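Local coordinates for zinc chaperone AztD (Citrobacter koseri, PDB 6CMK), which binds zinc in the periplasm and, as a chaperone, hands one of its zinc ions directly to the solute-binding protein AztC, at residues R37-D42 with S90-G95; G66-S71 with I79-G84; R279-D284 with F291-L296. All coordinates share one frame; numbering follows the deposited sequence.

Contact 1: residues R37-D42 with S90-G95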
ATOM      1  N   ARG B  37     -12.351  -9.079   9.415  1.00 15.52           N
ATOM      2  CA  ARG B  37     -13.512  -9.933   9.215  1.00 15.68           C
ATOM      3  C   ARG B  37     -13.118 -11.200   8.480  1.00 13.98           C
ATOM      4  O   ARG B  37     -12.281 -11.171   7.574  1.00 13.23           O
ATOM      5  CB  ARG B  37     -14.594  -9.184   8.446  1.00 15.87           C
ATOM      6  CG  ARG B  37     -15.230  -8.121   9.303  1.00 17.78           C
ATOM      7  CD  ARG B  37     -16.129  -7.197   8.529  1.00 19.17           C
ATOM      8  NE  ARG B  37     -16.651  -6.169   9.416  1.00 19.69           N
ATOM      9  CZ  ARG B  37     -17.551  -5.262   9.070  1.00 22.21           C
ATOM     10  NH1 ARG B  37     -18.035  -5.241   7.840  1.00 21.84           N
ATOM     11  NH2 ARG B  37     -17.966  -4.373   9.962  1.00 23.64           N
ATOM     12  N   LEU B  38     -13.713 -12.310   8.906  1.00 13.30           N
ATOM     13  CA  LEU B  38     -13.590 -13.593   8.239  1.00 17.86           C
ATOM     14  C   LEU B  38     -14.800 -13.825   7.353  1.00 16.14           C
ATOM     15  O   LEU B  38     -15.931 -13.511   7.731  1.00 17.14           O
ATOM     16  CB  LEU B  38     -13.510 -14.743   9.244  1.00 13.81           C
ATOM     17  CG  LEU B  38     -12.513 -14.606  10.388  1.00 14.19           C
ATOM     18  CD1 LEU B  38     -12.653 -15.799  11.348  1.00 19.47           C
ATOM     19  CD2 LEU B  38     -11.116 -14.503   9.830  1.00 20.17           C
ATOM     20  N   PHE B  39     -14.558 -14.423   6.196  1.00 14.77           N
ATOM     21  CA  PHE B  39     -15.616 -14.872   5.305  1.00 14.65           C
ATOM     22  C   PHE B  39     -15.421 -16.363   5.104  1.00 15.34           C
ATOM     23  O   PHE B  39     -14.346 -16.795   4.677  1.00 14.32           O
ATOM     24  CB  PHE B  39     -15.574 -14.089   3.991  1.00 14.48           C
ATOM     25  CG  PHE B  39     -15.813 -12.625   4.189  1.00 14.65           C
ATOM     26  CD1 PHE B  39     -14.798 -11.813   4.650  1.00 15.59           C
ATOM     27  CD2 PHE B  39     -17.066 -12.078   3.986  1.00 15.54           C
ATOM     28  CE1 PHE B  39     -15.012 -10.473   4.876  1.00 20.15           C
ATOM     29  CE2 PHE B  39     -17.287 -10.733   4.207  1.00 17.07           C
ATOM     30  CZ  PHE B  39     -16.260  -9.936   4.652  1.00 15.88           C
ATOM     31  N   ILE B  40     -16.440 -17.146   5.457  1.00 16.41           N
ATOM     32  CA  ILE B  40     -16.302 -18.589   5.595  1.00 17.68           C
ATOM     33  C   ILE B  40     -17.409 -19.258   4.800  1.00 17.23           C
ATOM     34  O   ILE B  40     -18.597 -19.020   5.055  1.00 19.20           O
ATOM     35  CB  ILE B  40     -16.357 -19.037   7.062  1.00 20.81           C
ATOM     36  CG1 ILE B  40     -15.365 -18.243   7.921  1.00 19.34           C
ATOM     37  CG2 ILE B  40     -16.047 -20.516   7.159  1.00 23.88           C
ATOM     38  CD1 ILE B  40     -16.043 -17.515   9.048  1.00 26.53           C
ATOM     39  N   ALA B  41     -17.023 -20.111   3.866  1.00 17.05           N
ATOM     40  CA  ALA B  41     -17.972 -20.844   3.045  1.00 16.59           C
ATOM     41  C   ALA B  41     -18.180 -22.249   3.596  1.00 18.60           C
ATOM     42  O   ALA B  41     -17.224 -22.935   3.968  1.00 26.01           O
ATOM     43  CB  ALA B  41     -17.489 -20.923   1.595  1.00 21.40           C
ATOM     44  N   ASP B  42     -19.440 -22.665   3.640  1.00 19.78           N
ATOM     45  CA  ASP B  42     -19.790 -24.020   4.037  1.00 20.65           C
ATOM     46  C   ASP B  42     -19.481 -24.980   2.900  1.00 28.01           C
ATOM     47  O   ASP B  42     -19.627 -24.637   1.723  1.00 26.47           O
ATOM     48  CB  ASP B  42     -21.269 -24.088   4.407  1.00 21.96           C
ATOM     49  CG  ASP B  42     -21.628 -25.360   5.135  1.00 28.39           C
ATOM     50  OD1 ASP B  42     -22.000 -26.346   4.461  1.00 32.12           O
ATOM     51  OD2 ASP B  42     -21.517 -25.371   6.377  1.00 32.61           O
ATOM     52  N   SER B  90     -20.970 -14.740  -6.961  1.00 18.03           N
ATOM     53  CA  SER B  90     -21.612 -13.696  -6.179  1.00 18.07           C
ATOM     54  C   SER B  90     -20.547 -12.778  -5.615  1.00 17.86           C
ATOM     55  O   SER B  90     -19.379 -13.150  -5.499  1.00 20.98           O
ATOM     56  CB  SER B  90     -22.439 -14.276  -5.029  1.00 22.88           C
ATOM     57  OG  SER B  90     -23.475 -15.105  -5.505  1.00 23.21           O
ATOM     58  N   THR B  91     -20.967 -11.570  -5.254  1.00 17.64           N
ATOM     59  CA  THR B  91     -20.043 -10.539  -4.811  1.00 16.10           C
ATOM     60  C   THR B  91     -20.542  -9.930  -3.514  1.00 15.72           C
ATOM     61  O   THR B  91     -21.719  -9.580  -3.391  1.00 15.63           O
ATOM     62  CB  THR B  91     -19.887  -9.472  -5.887  1.00 25.83           C
ATOM     63  OG1 THR B  91     -21.074  -8.680  -5.955  1.00 46.13           O
ATOM     64  CG2 THR B  91     -19.669 -10.146  -7.218  1.00 24.38           C
ATOM     65  N   ILE B  92     -19.631  -9.790  -2.559  1.00 20.86           N
ATOM     66  CA  ILE B  92     -19.919  -9.288  -1.224  1.00 17.51           C
ATOM     67  C   ILE B  92     -19.077  -8.040  -0.996  1.00 18.55           C
ATOM     68  O   ILE B  92     -17.866  -8.045  -1.255  1.00 17.79           O
ATOM     69  CB  ILE B  92     -19.608 -10.355  -0.156  1.00 17.76           C
ATOM     70  CG1 ILE B  92     -20.570 -11.540  -0.280  1.00 21.11           C
ATOM     71  CG2 ILE B  92     -19.674  -9.768   1.257  1.00 21.12           C
ATOM     72  CD1 ILE B  92     -20.105 -12.788   0.475  1.00 23.69           C
ATOM     73  N   ALA B  93     -19.709  -6.978  -0.505  1.00 16.36           N
ATOM     74  CA  ALA B  93     -18.959  -5.839   0.009  1.00 15.57           C
ATOM     75  C   ALA B  93     -18.559  -6.151   1.442  1.00 14.59           C
ATOM     76  O   ALA B  93     -19.416  -6.377   2.303  1.00 17.19           O
ATOM     77  CB  ALA B  93     -19.776  -4.554  -0.063  1.00 19.69           C
ATOM     78  N   SER B  94     -17.255  -6.200   1.690  1.00 17.09           N
ATOM     79  CA  SER B  94     -16.775  -6.643   2.992  1.00 18.60           C
ATOM     80  C   SER B  94     -17.187  -5.692   4.102  1.00 16.04           C
ATOM     81  O   SER B  94     -17.312  -6.106   5.263  1.00 18.08           O
ATOM     82  CB  SER B  94     -15.261  -6.765   2.958  1.00 13.88           C
ATOM     83  OG  SER B  94     -14.677  -5.473   2.890  1.00 16.14           O
ATOM     84  N   GLY B  95     -17.378  -4.421   3.774  1.00 18.00           N
ATOM     85  CA  GLY B  95     -17.680  -3.421   4.766  1.00 17.61           C
ATOM     86  C   GLY B  95     -16.463  -2.805   5.416  1.00 17.89           C
ATOM     87  O   GLY B  95     -16.615  -2.046   6.378  1.00 22.20           O
TER

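Contact 2: residues G66-S71 with I79-G84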
ATOM      1  N   GLY B  66     -24.954 -21.946  -4.732  1.00 29.50           N
ATOM      2  CA  GLY B  66     -24.259 -23.192  -4.507  1.00 25.95           C
ATOM      3  C   GLY B  66     -23.107 -23.018  -3.535  1.00 22.26           C
ATOM      4  O   GLY B  66     -22.747 -21.898  -3.172  1.00 21.05           O
ATOM      5  N   PRO B  67     -22.506 -24.123  -3.087  1.00 20.41           N
ATOM      6  CA  PRO B  67     -21.312 -24.010  -2.241  1.00 19.47           C
ATOM      7  C   PRO B  67     -20.223 -23.247  -2.972  1.00 18.81           C
ATOM      8  O   PRO B  67     -20.028 -23.417  -4.176  1.00 23.81           O
ATOM      9  CB  PRO B  67     -20.911 -25.468  -1.986  1.00 32.01           C
ATOM     10  CG  PRO B  67     -22.130 -26.264  -2.275  1.00 35.03           C
ATOM     11  CD  PRO B  67     -22.883 -25.524  -3.329  1.00 26.06           C
ATOM     12  N   ALA B  68     -19.499 -22.408  -2.226  1.00 19.18           N
ATOM     13  CA  ALA B  68     -18.614 -21.420  -2.817  1.00 18.61           C
ATOM     14  C   ALA B  68     -17.156 -21.656  -2.456  1.00 17.73           C
ATOM     15  O   ALA B  68     -16.834 -22.170  -1.381  1.00 21.07           O
ATOM     16  CB  ALA B  68     -18.990 -19.999  -2.368  1.00 21.27           C
ATOM     17  N   ASN B  69     -16.284 -21.261  -3.383  1.00 16.95           N
ATOM     18  CA  ASN B  69     -14.894 -20.944  -3.111  1.00 18.50           C
ATOM     19  C   ASN B  69     -14.788 -19.427  -2.975  1.00 20.11           C
ATOM     20  O   ASN B  69     -15.552 -18.686  -3.592  1.00 19.47           O
ATOM     21  CB  ASN B  69     -13.975 -21.451  -4.233  1.00 26.09           C
ATOM     22  CG  ASN B  69     -13.976 -22.977  -4.370  1.00 48.50           C
ATOM     23  OD1 ASN B  69     -13.721 -23.505  -5.455  1.00 51.53           O
ATOM     24  ND2 ASN B  69     -14.262 -23.686  -3.280  1.00 49.87           N
ATOM     25  N   LEU B  70     -13.862 -18.959  -2.146  1.00 14.63           N
ATOM     26  CA  LEU B  70     -13.820 -17.545  -1.797  1.00 16.67           C
ATOM     27  C   LEU B  70     -12.501 -16.912  -2.201  1.00 17.95           C
ATOM     28  O   LEU B  70     -11.432 -17.514  -2.047  1.00 16.51           O
ATOM     29  CB  LEU B  70     -14.042 -17.334  -0.287  1.00 18.33           C
ATOM     30  CG  LEU B  70     -15.398 -17.782   0.262  1.00 15.33           C
ATOM     31  CD1 LEU B  70     -15.454 -17.640   1.767  1.00 16.52           C
ATOM     32  CD2 LEU B  70     -16.517 -16.983  -0.362  1.00 18.37           C
ATOM     33  N   SER B  71     -12.591 -15.676  -2.698  1.00 15.98           N
ATOM     34  CA  SER B  71     -11.429 -14.857  -2.994  1.00 16.40           C
ATOM     35  C   SER B  71     -11.690 -13.435  -2.521  1.00 17.50           C
ATOM     36  O   SER B  71     -12.815 -12.933  -2.609  1.00 15.60           O
ATOM     37  CB  SER B  71     -11.101 -14.834  -4.495  1.00 19.36           C
ATOM     38  OG  SER B  71     -10.682 -16.098  -4.969  1.00 22.22           O
ATOM     39  N   ILE B  79     -15.372  -9.351  -1.592  1.00 14.20           N
ATOM     40  CA  ILE B  79     -15.209 -10.793  -1.490  1.00 16.14           C
ATOM     41  C   ILE B  79     -16.013 -11.399  -2.627  1.00 14.52           C
ATOM     42  O   ILE B  79     -17.172 -11.029  -2.826  1.00 16.20           O
ATOM     43  CB  ILE B  79     -15.735 -11.339  -0.147  1.00 16.98           C
ATOM     44  CG1 ILE B  79     -15.145 -10.590   1.048  1.00 19.79           C
ATOM     45  CG2 ILE B  79     -15.505 -12.842  -0.048  1.00 19.94           C
ATOM     46  CD1 ILE B  79     -13.673 -10.712   1.161  1.00 17.77           C
ATOM     47  N   PHE B  80     -15.411 -12.315  -3.367  1.00 15.40           N
ATOM     48  CA  PHE B  80     -16.105 -13.008  -4.443  1.00 16.91           C
ATOM     49  C   PHE B  80     -16.301 -14.469  -4.071  1.00 15.12           C
ATOM     50  O   PHE B  80     -15.397 -15.112  -3.533  1.00 17.25           O
ATOM     51  CB  PHE B  80     -15.341 -12.863  -5.760  1.00 16.74           C
ATOM     52  CG  PHE B  80     -15.369 -11.458  -6.297  1.00 19.58           C
ATOM     53  CD1 PHE B  80     -14.500 -10.506  -5.811  1.00 24.39           C
ATOM     54  CD2 PHE B  80     -16.291 -11.085  -7.256  1.00 28.64           C
ATOM     55  CE1 PHE B  80     -14.536  -9.202  -6.292  1.00 24.05           C
ATOM     56  CE2 PHE B  80     -16.332  -9.787  -7.738  1.00 32.71           C
ATOM     57  CZ  PHE B  80     -15.449  -8.847  -7.251  1.00 27.31           C
ATOM     58  N   ALA B  81     -17.504 -14.966  -4.333  1.00 17.37           N
ATOM     59  CA  ALA B  81     -17.918 -16.313  -3.955  1.00 17.30           C
ATOM     60  C   ALA B  81     -18.201 -17.074  -5.248  1.00 16.30           C
ATOM     61  O   ALA B  81     -19.257 -16.897  -5.870  1.00 17.58           O
ATOM     62  CB  ALA B  81     -19.134 -16.268  -3.033  1.00 20.70           C
ATOM     63  N   ILE B  82     -17.243 -17.897  -5.654  1.00 16.63           N
ATOM     64  CA  ILE B  82     -17.302 -18.618  -6.916  1.00 17.50           C
ATOM     65  C   ILE B  82     -18.029 -19.934  -6.665  1.00 21.34           C
ATOM     66  O   ILE B  82     -17.592 -20.746  -5.838  1.00 19.12           O
ATOM     67  CB  ILE B  82     -15.892 -18.856  -7.487  1.00 18.23           C
ATOM     68  CG1 ILE B  82     -15.235 -17.549  -7.951  1.00 20.29           C
ATOM     69  CG2 ILE B  82     -15.959 -19.797  -8.687  1.00 21.46           C
ATOM     70  CD1 ILE B  82     -14.698 -16.626  -6.860  1.00 18.65           C
ATOM     71  N   GLN B  83     -19.128 -20.152  -7.389  1.00 19.17           N
ATOM     72  CA  GLN B  83     -20.001 -21.312  -7.203  1.00 21.97           C
ATOM     73  C   GLN B  83     -19.995 -22.144  -8.486  1.00 21.30           C
ATOM     74  O   GLN B  83     -20.874 -22.016  -9.339  1.00 21.79           O
ATOM     75  CB  GLN B  83     -21.394 -20.839  -6.825  1.00 18.66           C
ATOM     76  CG  GLN B  83     -21.411 -20.033  -5.531  1.00 22.89           C
ATOM     77  CD  GLN B  83     -22.527 -19.016  -5.479  1.00 23.75           C
ATOM     78  OE1 GLN B  83     -23.698 -19.368  -5.489  1.00 22.32           O
ATOM     79  NE2 GLN B  83     -22.161 -17.734  -5.435  1.00 19.32           N
ATOM     80  N   GLY B  84     -18.997 -23.017  -8.603  1.00 22.58           N
ATOM     81  CA  GLY B  84     -18.780 -23.724  -9.857  1.00 19.83           C
ATOM     82  C   GLY B  84     -19.984 -24.527 -10.303  1.00 25.43           C
ATOM     83  O   GLY B  84     -20.351 -24.504 -11.482  1.00 29.29           O
TER

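Contact 3: residues R279-D284 with F291-L296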
ATOM      1  N   ARG B 279       5.728 -32.093  -0.706  1.00 20.22           N
ATOM      2  CA  ARG B 279       6.828 -31.149  -0.839  1.00 17.13           C
ATOM      3  C   ARG B 279       6.275 -29.803  -1.280  1.00 17.45           C
ATOM      4  O   ARG B 279       5.226 -29.739  -1.914  1.00 17.26           O
ATOM      5  CB  ARG B 279       7.859 -31.634  -1.864  1.00 17.59           C
ATOM      6  CG  ARG B 279       8.642 -32.847  -1.428  1.00 18.82           C
ATOM      7  CD  ARG B 279       9.269 -33.539  -2.620  1.00 25.39           C
ATOM      8  NE  ARG B 279      10.335 -34.449  -2.209  1.00 35.75           N
ATOM      9  CZ  ARG B 279      10.990 -35.259  -3.033  1.00 39.20           C
ATOM     10  NH1 ARG B 279      11.949 -36.042  -2.562  1.00 50.16           N
ATOM     11  NH2 ARG B 279      10.683 -35.295  -4.324  1.00 38.94           N
ATOM     12  N   ILE B 280       6.980 -28.731  -0.916  1.00 17.94           N
ATOM     13  CA  ILE B 280       6.705 -27.405  -1.456  1.00 16.45           C
ATOM     14  C   ILE B 280       8.019 -26.814  -1.940  1.00 16.79           C
ATOM     15  O   ILE B 280       9.104 -27.231  -1.530  1.00 15.53           O
ATOM     16  CB  ILE B 280       6.033 -26.453  -0.435  1.00 16.63           C
ATOM     17  CG1 ILE B 280       6.894 -26.278   0.825  1.00 20.10           C
ATOM     18  CG2 ILE B 280       4.643 -26.949  -0.080  1.00 18.31           C
ATOM     19  CD1 ILE B 280       6.322 -25.277   1.843  1.00 18.02           C
ATOM     20  N   ILE B 281       7.916 -25.844  -2.848  1.00 16.98           N
ATOM     21  CA  ILE B 281       9.080 -25.074  -3.261  1.00 16.15           C
ATOM     22  C   ILE B 281       8.820 -23.608  -2.973  1.00 18.07           C
ATOM     23  O   ILE B 281       7.692 -23.113  -3.072  1.00 15.88           O
ATOM     24  CB  ILE B 281       9.466 -25.255  -4.748  1.00 16.01           C
ATOM     25  CG1 ILE B 281       8.254 -25.084  -5.667  1.00 18.28           C
ATOM     26  CG2 ILE B 281      10.157 -26.594  -4.956  1.00 18.66           C
ATOM     27  CD1 ILE B 281       8.645 -24.863  -7.118  1.00 20.69           C
ATOM     28  N   LEU B 282       9.894 -22.922  -2.607  1.00 17.58           N
ATOM     29  CA  LEU B 282       9.908 -21.488  -2.388  1.00 14.81           C
ATOM     30  C   LEU B 282      10.676 -20.871  -3.544  1.00 17.90           C
ATOM     31  O   LEU B 282      11.768 -21.341  -3.881  1.00 20.03           O
ATOM     32  CB  LEU B 282      10.576 -21.140  -1.062  1.00 17.99           C
ATOM     33  CG  LEU B 282       9.868 -21.428   0.267  1.00 21.75           C
ATOM     34  CD1 LEU B 282       9.404 -22.860   0.395  1.00 32.81           C
ATOM     35  CD2 LEU B 282      10.850 -21.087   1.381  1.00 26.76           C
ATOM     36  N   VAL B 283      10.101 -19.845  -4.159  1.00 16.19           N
ATOM     37  CA  VAL B 283      10.650 -19.267  -5.378  1.00 16.48           C
ATOM     38  C   VAL B 283      10.819 -17.771  -5.181  1.00 14.52           C
ATOM     39  O   VAL B 283       9.862 -17.081  -4.821  1.00 15.78           O
ATOM     40  CB  VAL B 283       9.758 -19.541  -6.604  1.00 16.47           C
ATOM     41  CG1 VAL B 283      10.487 -19.154  -7.873  1.00 23.44           C
ATOM     42  CG2 VAL B 283       9.358 -21.017  -6.650  1.00 23.77           C
ATOM     43  N   ASP B 284      12.029 -17.272  -5.453  1.00 17.56           N
ATOM     44  CA  ASP B 284      12.303 -15.838  -5.434  1.00 15.20           C
ATOM     45  C   ASP B 284      12.407 -15.328  -6.867  1.00 17.21           C
ATOM     46  O   ASP B 284      13.440 -15.534  -7.519  1.00 21.72           O
ATOM     47  CB  ASP B 284      13.594 -15.556  -4.667  1.00 18.75           C
ATOM     48  CG  ASP B 284      13.847 -14.070  -4.481  1.00 34.86           C
ATOM     49  OD1 ASP B 284      13.206 -13.248  -5.177  1.00 28.40           O
ATOM     50  OD2 ASP B 284      14.685 -13.727  -3.625  1.00 48.18           O
ATOM     51  N   PHE B 291      15.175 -21.094  -6.267  1.00 22.25           N
ATOM     52  CA  PHE B 291      14.327 -22.172  -5.750  1.00 16.86           C
ATOM     53  C   PHE B 291      14.907 -22.838  -4.507  1.00 25.32           C
ATOM     54  O   PHE B 291      16.101 -23.145  -4.452  1.00 24.58           O
ATOM     55  CB  PHE B 291      14.122 -23.268  -6.779  1.00 16.68           C
ATOM     56  CG  PHE B 291      13.375 -22.841  -8.003  1.00 21.23           C
ATOM     57  CD1 PHE B 291      12.021 -23.090  -8.122  1.00 18.81           C
ATOM     58  CD2 PHE B 291      14.030 -22.232  -9.047  1.00 24.65           C
ATOM     59  CE1 PHE B 291      11.330 -22.723  -9.259  1.00 24.43           C
ATOM     60  CE2 PHE B 291      13.349 -21.859 -10.188  1.00 28.64           C
ATOM     61  CZ  PHE B 291      12.000 -22.102 -10.296  1.00 21.51           C
ATOM     62  N   ARG B 292      14.032 -23.128  -3.541  1.00 19.81           N
ATOM     63  CA  ARG B 292      14.375 -23.963  -2.397  1.00 19.96           C
ATOM     64  C   ARG B 292      13.250 -24.951  -2.121  1.00 19.34           C
ATOM     65  O   ARG B 292      12.074 -24.578  -2.104  1.00 20.80           O
ATOM     66  CB  ARG B 292      14.626 -23.128  -1.143  1.00 23.17           C
ATOM     67  CG  ARG B 292      15.871 -22.265  -1.223  1.00 37.67           C
ATOM     68  CD  ARG B 292      17.128 -23.120  -1.167  1.00 62.90           C
ATOM     69  NE  ARG B 292      18.348 -22.316  -1.170  1.00 68.40           N
ATOM     70  CZ  ARG B 292      18.998 -21.930  -2.265  1.00 61.81           C
ATOM     71  NH1 ARG B 292      18.556 -22.266  -3.471  1.00 62.96           N
ATOM     72  NH2 ARG B 292      20.098 -21.198  -2.153  1.00 56.83           N
ATOM     73  N   LEU B 293      13.628 -26.198  -1.863  1.00 19.97           N
ATOM     74  CA  LEU B 293      12.688 -27.282  -1.588  1.00 23.20           C
ATOM     75  C   LEU B 293      12.512 -27.454  -0.084  1.00 19.61           C
ATOM     76  O   LEU B 293      13.498 -27.484   0.658  1.00 23.33           O
ATOM     77  CB  LEU B 293      13.205 -28.586  -2.196  1.00 21.32           C
ATOM     78  CG  LEU B 293      12.363 -29.850  -2.000  1.00 23.03           C
ATOM     79  CD1 LEU B 293      11.212 -29.870  -2.979  1.00 25.13           C
ATOM     80  CD2 LEU B 293      13.226 -31.102  -2.144  1.00 28.67           C
ATOM     81  N   ILE B 294      11.263 -27.586   0.366  1.00 18.55           N
ATOM     82  CA  ILE B 294      10.976 -28.010   1.736  1.00 17.91           C
ATOM     83  C   ILE B 294      10.208 -29.322   1.685  1.00 18.33           C
ATOM     84  O   ILE B 294       9.180 -29.430   1.004  1.00 18.07           O
ATOM     85  CB  ILE B 294      10.192 -26.957   2.538  1.00 17.63           C
ATOM     86  CG1 ILE B 294      11.017 -25.679   2.670  1.00 20.46           C
ATOM     87  CG2 ILE B 294       9.825 -27.518   3.921  1.00 23.09           C
ATOM     88  CD1 ILE B 294      10.309 -24.557   3.372  1.00 21.96           C
ATOM     89  N   GLN B 295      10.707 -30.313   2.414  1.00 19.67           N
ATOM     90  CA  GLN B 295      10.052 -31.603   2.546  1.00 21.60           C
ATOM     91  C   GLN B 295       9.122 -31.582   3.749  1.00 20.94           C
ATOM     92  O   GLN B 295       9.549 -31.266   4.865  1.00 24.40           O
ATOM     93  CB  GLN B 295      11.094 -32.705   2.710  1.00 21.18           C
ATOM     94  CG  GLN B 295      10.499 -34.085   2.957  1.00 23.69           C
ATOM     95  CD  GLN B 295       9.803 -34.629   1.735  1.00 23.18           C
ATOM     96  OE1 GLN B 295      10.416 -34.792   0.680  1.00 31.30           O
ATOM     97  NE2 GLN B 295       8.515 -34.926   1.870  1.00 25.91           N
ATOM     98  N   LEU B 296       7.836 -31.920   3.518  1.00 18.39           N
ATOM     99  CA  LEU B 296       6.887 -31.963   4.612  1.00 21.94           C
ATOM    100  C   LEU B 296       6.837 -33.367   5.201  1.00 21.91           C
ATOM    101  O   LEU B 296       7.018 -34.355   4.480  1.00 20.60           O
ATOM    102  CB  LEU B 296       5.495 -31.572   4.134  1.00 21.25           C
ATOM    103  CG  LEU B 296       5.413 -30.269   3.352  1.00 23.12           C
ATOM    104  CD1 LEU B 296       4.034 -30.123   2.739  1.00 22.28           C
ATOM    105  CD2 LEU B 296       5.742 -29.096   4.257  1.00 23.56           C
TER

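Contact 1: residues R37-D42 with S90-G95
This contact belongs to the beta-propeller core, where Arg-37 and Phe-39 of one sheet pack against Ile-92 of the next sheet and the turn at Ser-94 and Gly-95 that follows it. The two segments do not pair as strands, and the Arg-37 and Ser-94 CA atoms, the nearest across the interface, are 7.8 Å apart. Arginine spans that gap because its chain is extended from CG to NE, and NH1 gives a 2.8 Å hydrogen bond to Ser-94 O. NH1 approaches a lone pair of the oxygen within the plane of its carbonyl, although the N-H...O angle of 142° leaves the bond bent. NH1 also bonds to Asp-110 O. Gly-95 suits its place twice over: its positive phi of 86° would jam a CB against the preceding carbonyl oxygen, and that CB would also clash with Arg-37 NH1. Phe-39 CE2 meets Ile-92 CG2 at 3.9 Å, the two side chains passing one another in opposite senses, and Phe-39 CZ reaches Ser-94 CB at 3.7 Å. The Ser-94 hydroxyl is held separately by Gly-76 O. Phe-39 also packs on Val-50 of strand 47-52 and Val-396 of strand 392-403, while Ile-92 rests on Val-48 and on Leu-114 of strand 113-120.

Contact 2: residues G66-S71 with I79-G84
Strands 69-71 and 79-83 run antiparallel, their directions 154° apart, with Asn-69/Ile-82 and Ser-71/Phe-80 as hydrogen-bonded pairs on either side of the non-hydrogen-bonded pair Leu-70/Ala-81. They form a beta hairpin in a propeller sheet. Each hydrogen-bonded pair is joined in both directions, for instance by Phe-80 N to Ser-71 O at 2.8 Å. On the face of Leu-70 and Ala-81, the short alanine side chains meet directly, Ala-81 CB lying 3.8 Å from both Ala-68 CB and Leu-70 CD2. Leu-70 also leans on Val-396 of strand 392-403. The opposite face carries Asn-69, Ser-71, Phe-80 and Ile-82. There the apolar Phe-80 and Ile-82 pack against Phe-127 of strand 124-130, whereas the exposed Asn-69, whose side chain lies about 8 Å from a bound zinc ion, gives its ND2 to Asn-394 OD1. Where regular pairing ends, Gln-83 uses its amide to continue the link. Its CG, anti to the carbonyl carbon (chi1 -60°), lies 3.3 Å from Gly-66 O. OE1 of Gln-83 accepts Gly-66 N at 3.0 Å as well as Lys-65 N. The other end of the amide bonds to Ser-90 OG and, at 3.1 Å, Gln-83 NE2 reaches Ala-81 O from 43° above that carbonyl's plane.

Contact 3: residues R279-D284 with F291-L296
The Phe-291 ring has Val-283 CG1 over one face, offset toward the rim, and Ile-281 CD1 in plane at its edge. Val-283 CG1 stands 4.2 Å from the centroid of the Phe-291 ring in a CH-pi contact, and Val-283 CG2 touches Phe-291 CD1 at 3.7 Å, a fit that a branched residue makes with both methyls. Farther along the same side of this beta hairpin, the Arg-279 guanidinium takes Gln-295 OE1 at its edge: NE gives a 2.9 Å hydrogen bond, with the two flat groups turned 56° apart. Gln-295 CG is anti to its backbone N (chi1 176°), and a bend at chi2 turns CD back toward Arg-279 CG (3.8 Å). Gln-295 NE2 holds Leu-296 O at 3.1 Å, which fixes the amide from its other end. Leu-293 CD1 sits against Arg-279 CB at 3.9 Å. The other side is aliphatic where buried: Leu-282 CD1 meets Ile-294 CD1 at 3.5 Å, and Ile-280 and Ile-294 lie side by side. Arg-292 suits its exposed place, forming a salt bridge with Asp-289. The hairpin is packed between neighbouring sheets, Val-283 and Phe-291 resting on Leu-248 of strand 244-249, Ile-280 on Phe-303 of strand 300-305, and Ile-294 on Ile-332 of strand 331-337.

How the contacts relate
Contacts 1 and 2 are neighbours, their centres 9 Å apart: strand 88-100 pairs with strand 78-83 in one sheet, through Ile-92 N to Ile-79 O and Ala-81 N to Ser-90 O. Contact 2 falls, along the chain, between the two segments of contact 1, which reaches back to the sheet where the N-terminal strand 32-42 pairs with the C-terminal strand 392-403. That pairing closes the propeller ring. Contact 3 comes later, in a separate sheet across the centre of the chain, about 31 Å from contact 1 and 29 Å from contact 2, centre to centre. Local hairpins thus build the sheets, while contact 1 packs one sheet against the next.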